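Local coordinates for protein cofilin (Streptomyces griseoflavus, PDB 5IVU) that probably binds actin, being a bacterial member of the ADF/cofilin family of small cytoskeletal proteins, at residues A[18-23]-A[82-87]; A[68-73]-A[128-133]. All coordinates share one frame; numbering follows the deposited sequence.

Contact 1. Residues A[18-23]-A[82-87]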
loop_
_atom_site.group_PDB
_atom_site.type_symbol
_atom_site.label_atom_id
_atom_site.label_comp_id
_atom_site.label_asym_id
_atom_site.label_seq_id
_atom_site.Cartn_x
_atom_site.Cartn_y
_atom_site.Cartn_z
ATOM N N GLN A 18 -7.685 -9.788 -2.902
ATOM C CA GLN A 18 -9.049 -10.227 -3.175
ATOM C C GLN A 18 -9.823 -10.412 -1.876
ATOM O O GLN A 18 -10.989 -10.039 -1.809
ATOM C CB GLN A 18 -9.092 -11.509 -4.011
ATOM C CG GLN A 18 -8.652 -11.345 -5.445
ATOM C CD GLN A 18 -8.588 -12.659 -6.228
ATOM O OE1 GLN A 18 -8.356 -13.740 -5.675
ATOM N NE2 GLN A 18 -8.803 -12.566 -7.527
ATOM N N GLN A 19 -9.171 -10.935 -0.840
ATOM C CA GLN A 19 -9.787 -11.052 0.488
ATOM C C GLN A 19 -10.135 -9.675 1.098
ATOM O O GLN A 19 -11.229 -9.480 1.641
ATOM C CB GLN A 19 -8.874 -11.829 1.432
ATOM C CG GLN A 19 -9.573 -12.335 2.687
ATOM C CD GLN A 19 -8.607 -12.732 3.797
ATOM O OE1 GLN A 19 -8.991 -12.792 4.971
ATOM N NE2 GLN A 19 -7.343 -12.991 3.434
ATOM N N LEU A 20 -9.214 -8.719 0.992
ATOM C CA LEU A 20 -9.494 -7.340 1.380
ATOM C C LEU A 20 -10.698 -6.800 0.608
ATOM O O LEU A 20 -11.579 -6.170 1.185
ATOM C CB LEU A 20 -8.256 -6.439 1.176
ATOM C CG LEU A 20 -8.381 -4.926 1.499
ATOM C CD1 LEU A 20 -7.120 -4.365 2.149
ATOM C CD2 LEU A 20 -8.712 -4.097 0.267
ATOM N N LYS A 21 -10.711 -7.043 -0.695
ATOM C CA LYS A 21 -11.731 -6.503 -1.594
ATOM C C LYS A 21 -13.144 -7.084 -1.366
ATOM O O LYS A 21 -14.119 -6.361 -1.521
ATOM C CB LYS A 21 -11.298 -6.733 -3.046
ATOM C CG LYS A 21 -12.089 -5.935 -4.062
ATOM C CD LYS A 21 -11.237 -5.543 -5.269
ATOM C CE LYS A 21 -10.758 -6.744 -6.072
ATOM N NZ LYS A 21 -10.708 -6.458 -7.532
ATOM N N LEU A 22 -13.224 -8.353 -0.951
ATOM C CA LEU A 22 -14.452 -9.138 -0.817
ATOM C C LEU A 22 -14.715 -9.333 0.665
ATOM O O LEU A 22 -14.072 -10.171 1.308
ATOM C CB LEU A 22 -14.285 -10.558 -1.365
ATOM C CG LEU A 22 -14.487 -11.158 -2.766
ATOM C CD1 LEU A 22 -13.184 -11.301 -3.543
ATOM C CD2 LEU A 22 -15.115 -12.539 -2.605
ATOM N N GLY A 23 -15.652 -8.578 1.214
ATOM C CA GLY A 23 -16.030 -8.750 2.613
ATOM C C GLY A 23 -15.027 -8.187 3.587
ATOM O O GLY A 23 -13.950 -7.774 3.199
ATOM N N ASN A 82 -16.299 4.185 -0.297
ATOM C CA ASN A 82 -15.008 3.509 -0.100
ATOM C C ASN A 82 -14.178 3.585 -1.361
ATOM O O ASN A 82 -14.722 3.534 -2.472
ATOM C CB ASN A 82 -15.173 2.045 0.316
ATOM C CG ASN A 82 -15.415 1.896 1.806
ATOM O OD1 ASN A 82 -16.503 2.194 2.302
ATOM N ND2 ASN A 82 -14.400 1.426 2.528
ATOM N N LYS A 83 -12.863 3.684 -1.192
ATOM C CA LYS A 83 -11.947 3.653 -2.319
ATOM C C LYS A 83 -10.700 2.852 -1.983
ATOM O O LYS A 83 -10.016 3.131 -1.012
ATOM C CB LYS A 83 -11.593 5.074 -2.734
ATOM C CG LYS A 83 -12.687 5.729 -3.553
ATOM C CD LYS A 83 -12.242 7.024 -4.204
ATOM C CE LYS A 83 -13.166 7.400 -5.349
ATOM N NZ LYS A 83 -12.832 8.742 -5.908
ATOM N N LEU A 84 -10.415 1.849 -2.803
ATOM C CA LEU A 84 -9.206 1.057 -2.667
ATOM C C LEU A 84 -8.041 1.939 -3.129
ATOM O O LEU A 84 -8.012 2.398 -4.273
ATOM C CB LEU A 84 -9.297 -0.234 -3.496
ATOM C CG LEU A 84 -10.443 -1.179 -3.083
ATOM C CD1 LEU A 84 -10.875 -2.084 -4.225
ATOM C CD2 LEU A 84 -10.062 -2.000 -1.864
ATOM N N THR A 85 -7.097 2.159 -2.221
ATOM C CA THR A 85 -6.023 3.113 -2.391
ATOM C C THR A 85 -4.667 2.410 -2.403
ATOM O O THR A 85 -4.307 1.759 -1.434
ATOM C CB THR A 85 -6.038 4.134 -1.232
ATOM O OG1 THR A 85 -7.342 4.719 -1.119
ATOM C CG2 THR A 85 -4.989 5.216 -1.444
ATOM N N PHE A 86 -3.940 2.531 -3.515
ATOM C CA PHE A 86 -2.564 2.045 -3.626
ATOM C C PHE A 86 -1.605 3.140 -3.190
ATOM O O PHE A 86 -1.769 4.295 -3.568
ATOM C CB PHE A 86 -2.260 1.635 -5.063
ATOM C CG PHE A 86 -0.968 0.890 -5.220
ATOM C CD1 PHE A 86 -0.912 -0.481 -5.013
ATOM C CD2 PHE A 86 0.190 1.556 -5.586
ATOM C CE1 PHE A 86 0.277 -1.177 -5.171
ATOM C CE2 PHE A 86 1.382 0.871 -5.744
ATOM C CZ PHE A 86 1.427 -0.500 -5.535
ATOM N N VAL A 87 -0.620 2.767 -2.385
ATOM C CA VAL A 87 0.318 3.697 -1.784
ATOM C C VAL A 87 1.717 3.211 -2.130
ATOM O O VAL A 87 2.076 2.095 -1.769
ATOM C CB VAL A 87 0.173 3.717 -0.240
ATOM C CG1 VAL A 87 1.247 4.587 0.416
ATOM C CG2 VAL A 87 -1.214 4.203 0.159
#
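Leu84, on strand 81-89, sets its forked end against two side chains at the C-terminal end of helix 11-21, one methyl on each. Its CD2 meets the CD2 of Leu20 at 3.3 Å, a short methyl-to-methyl approach in which the two leucines run past each other in opposite directions. Its other branch, CD1, lies against the aliphatic part of Lys21, 3.6 Å from Lys21 CD, and here the two chains cross at roughly a right angle. CG of Leu84 stands anti to the carbonyl carbon (chi1 -61°), on a CB that already points at the helix, and the chi2 of 155° sets the two methyls against Leu20 and Lys21. Lys21 is bent at chi2, chi3 and chi4; the apolar middle of the chain packs on Leu84 while NZ is hydrogen-bonded to Thr114 OG1, which takes the polar end to a partner outside the two segments. Everything exchanged between the two segments is therefore apolar, and the backbones stay well apart, with Lys21 CA and Leu84 CA 8.0 Å from each other. Leu84 also touches Asp69 of the adjacent strand 64-72. This is plain helix-on-sheet packing: the N-terminal helix rests on one face of the central mixed sheet of the ADF-homology fold.

Contact 2. Residues A[68-73]-A[128-133]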
loop_
_atom_site.group_PDB
_atom_site.type_symbol
_atom_site.label_atom_id
_atom_site.label_comp_id
_atom_site.label_asym_id
_atom_site.label_seq_id
_atom_site.Cartn_x
_atom_site.Cartn_y
_atom_site.Cartn_z
ATOM N N TYR A 68 -4.981 0.243 0.956
ATOM C CA TYR A 68 -5.808 0.665 2.075
ATOM C C TYR A 68 -7.242 0.827 1.594
ATOM O O TYR A 68 -7.486 1.462 0.571
ATOM C CB TYR A 68 -5.302 1.996 2.672
ATOM C CG TYR A 68 -5.878 2.250 4.045
ATOM C CD1 TYR A 68 -7.117 2.876 4.199
ATOM C CD2 TYR A 68 -5.208 1.824 5.190
ATOM C CE1 TYR A 68 -7.665 3.087 5.457
ATOM C CE2 TYR A 68 -5.744 2.032 6.449
ATOM C CZ TYR A 68 -6.977 2.657 6.583
ATOM O OH TYR A 68 -7.530 2.874 7.823
ATOM N N ASP A 69 -8.182 0.250 2.335
ATOM C CA ASP A 69 -9.596 0.359 2.009
ATOM C C ASP A 69 -10.115 1.624 2.674
ATOM O O ASP A 69 -10.607 1.600 3.794
ATOM C CB ASP A 69 -10.367 -0.889 2.457
ATOM C CG ASP A 69 -11.814 -0.893 1.981
ATOM O OD1 ASP A 69 -12.139 -0.226 0.960
ATOM O OD2 ASP A 69 -12.645 -1.552 2.644
ATOM N N LEU A 70 -9.987 2.735 1.958
ATOM C CA LEU A 70 -10.242 4.054 2.504
ATOM C C LEU A 70 -11.725 4.365 2.506
ATOM O O LEU A 70 -12.358 4.355 1.461
ATOM C CB LEU A 70 -9.500 5.103 1.674
ATOM C CG LEU A 70 -9.402 6.515 2.243
ATOM C CD1 LEU A 70 -8.425 6.571 3.402
ATOM C CD2 LEU A 70 -8.983 7.468 1.141
ATOM N N GLU A 71 -12.259 4.654 3.687
ATOM C CA GLU A 71 -13.643 5.079 3.869
ATOM C C GLU A 71 -13.719 6.605 4.022
ATOM O O GLU A 71 -12.899 7.204 4.710
ATOM C CB GLU A 71 -14.216 4.408 5.120
ATOM C CG GLU A 71 -15.709 4.644 5.340
ATOM C CD GLU A 71 -16.202 4.087 6.660
ATOM O OE1 GLU A 71 -15.676 4.496 7.719
ATOM O OE2 GLU A 71 -17.126 3.247 6.641
ATOM N N TYR A 72 -14.729 7.223 3.414
ATOM C CA TYR A 72 -14.987 8.667 3.598
ATOM C C TYR A 72 -16.416 9.107 3.317
ATOM O O TYR A 72 -17.204 8.386 2.687
ATOM C CB TYR A 72 -14.065 9.502 2.718
ATOM C CG TYR A 72 -14.248 9.292 1.231
ATOM C CD1 TYR A 72 -13.683 8.194 0.599
ATOM C CD2 TYR A 72 -14.985 10.187 0.457
ATOM C CE1 TYR A 72 -13.845 7.985 -0.757
ATOM C CE2 TYR A 72 -15.154 9.985 -0.905
ATOM C CZ TYR A 72 -14.581 8.878 -1.508
ATOM O OH TYR A 72 -14.729 8.654 -2.858
ATOM N N GLU A 73 -16.704 10.322 3.787
ATOM C CA GLU A 73 -18.022 10.945 3.697
ATOM C C GLU A 73 -17.960 12.115 2.713
ATOM O O GLU A 73 -17.763 11.919 1.512
ATOM C CB GLU A 73 -18.470 11.436 5.114
ATOM C CG GLU A 73 -17.774 10.696 6.267
ATOM C CD GLU A 73 -18.402 10.918 7.632
ATOM O OE1 GLU A 73 -19.632 10.784 7.765
ATOM O OE2 GLU A 73 -17.653 11.199 8.592
ATOM N N VAL A 128 1.109 10.916 3.423
ATOM C CA VAL A 128 0.219 9.773 3.692
ATOM C C VAL A 128 -0.679 9.978 4.920
ATOM O O VAL A 128 -1.360 9.045 5.343
ATOM C CB VAL A 128 1.010 8.443 3.817
ATOM C CG1 VAL A 128 1.662 8.100 2.482
ATOM C CG2 VAL A 128 2.063 8.501 4.929
ATOM N N ALA A 129 -0.689 11.190 5.481
ATOM C CA ALA A 129 -1.595 11.547 6.586
ATOM C C ALA A 129 -3.033 11.439 6.121
ATOM O O ALA A 129 -3.322 11.721 4.957
ATOM C CB ALA A 129 -1.330 12.966 7.063
ATOM N N HIS A 130 -3.922 11.044 7.036
ATOM C CA HIS A 130 -5.281 10.652 6.676
ATOM C C HIS A 130 -5.993 11.741 5.887
ATOM O O HIS A 130 -6.551 11.462 4.827
ATOM C CB HIS A 130 -6.095 10.249 7.918
ATOM C CG HIS A 130 -7.275 9.374 7.616
ATOM N ND1 HIS A 130 -8.318 9.206 8.501
ATOM C CD2 HIS A 130 -7.578 8.614 6.536
ATOM C CE1 HIS A 130 -9.208 8.378 7.982
ATOM N NE2 HIS A 130 -8.788 8.011 6.786
ATOM N N GLU A 131 -5.928 12.974 6.379
ATOM C CA GLU A 131 -6.601 14.111 5.736
ATOM C C GLU A 131 -6.106 14.352 4.302
ATOM O O GLU A 131 -6.893 14.646 3.401
ATOM C CB GLU A 131 -6.412 15.383 6.573
ATOM C CG GLU A 131 -7.389 16.516 6.236
ATOM C CD GLU A 131 -6.814 17.933 6.405
ATOM O OE1 GLU A 131 -5.618 18.100 6.755
ATOM O OE2 GLU A 131 -7.578 18.901 6.168
ATOM N N ASN A 132 -4.798 14.220 4.103
ATOM C CA ASN A 132 -4.181 14.405 2.784
ATOM C C ASN A 132 -4.647 13.310 1.813
ATOM O O ASN A 132 -4.870 13.573 0.629
ATOM C CB ASN A 132 -2.643 14.417 2.918
ATOM C CG ASN A 132 -1.950 15.167 1.785
ATOM O OD1 ASN A 132 -2.053 14.797 0.612
ATOM N ND2 ASN A 132 -1.215 16.216 2.141
ATOM N N VAL A 133 -4.789 12.088 2.328
ATOM C CA VAL A 133 -5.234 10.936 1.540
ATOM C C VAL A 133 -6.729 11.037 1.221
ATOM O O VAL A 133 -7.132 10.737 0.099
ATOM C CB VAL A 133 -4.874 9.601 2.242
ATOM C CG1 VAL A 133 -5.483 8.403 1.521
ATOM C CG2 VAL A 133 -3.360 9.448 2.312
#
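Leu70 sets its two methyls against side chains one turn apart on helix 130-136: CD1 chiefly against the imidazole of His130, CD2 against the isopropyl group of Val133. The first meeting is at the ring's edge. CD1 lies in the plane of the imidazole, 3.7 Å from His130 NE2 and 3.8 Å from His130 CD2, so the methyl abuts the rim between these two atoms instead of lying over a face. In the second, Leu70 CD2 sits 3.6 Å from Val133 CG1, and the two side chains meet at a slant; Leu70 CD1 is also 3.9 Å from Val133 CG1. Leu70 has CG anti to its own nitrogen (chi1 -168°), which carries the fork away from strand 64-72 toward the helix. His130, its CG likewise opposite the backbone nitrogen (chi1 -158°), starts out along the flank of the interface, but its ring end swings closer to the strand.

The arrangement belongs to the ADF-homology fold, in which helices cover both faces of a central mixed sheet; here the C-terminal helix lies on the strand, with Leu70 CA and Val133 CA 8.6 Å apart. Ala129 occupies the N-cap position, and its carbonyl oxygen accepts the bond from Val133 N at 3.0 Å, closing the first turn that brings His130 and Val133 to the same side. Tyr51, at the start of helix 51-57, borders the contact as well: its ring stacks on that of His130 and meets the ring of Tyr68 edge to face, its side chain touches Val133, and its hydroxyl is hydrogen-bonded to Val128 O. Farther along the chain, Ala137 also packs on Leu70.

Contacts 1 and 2 lie with their centres about 13 Å apart and are joined through neighbouring antiparallel strands of one sheet. Backbone bonds tie them directly: Lys83 N lies 2.8 Å from Leu70 O, and Thr85 N is 2.9 Å from Tyr68 O, both probable hydrogen bonds. Side chains meet as well, with Thr85 OG1 3.6 Å from Leu70 CB. Leu84 and Leu70, the residues central to the two contacts, project from opposite faces of the sheet, so the N-terminal helix of contact 1 and the C-terminal helix of contact 2 enclose it from two sides. Lys83 adds a further tie, its NZ being hydrogen-bonded to Ala137 O, just beyond helix 130-136.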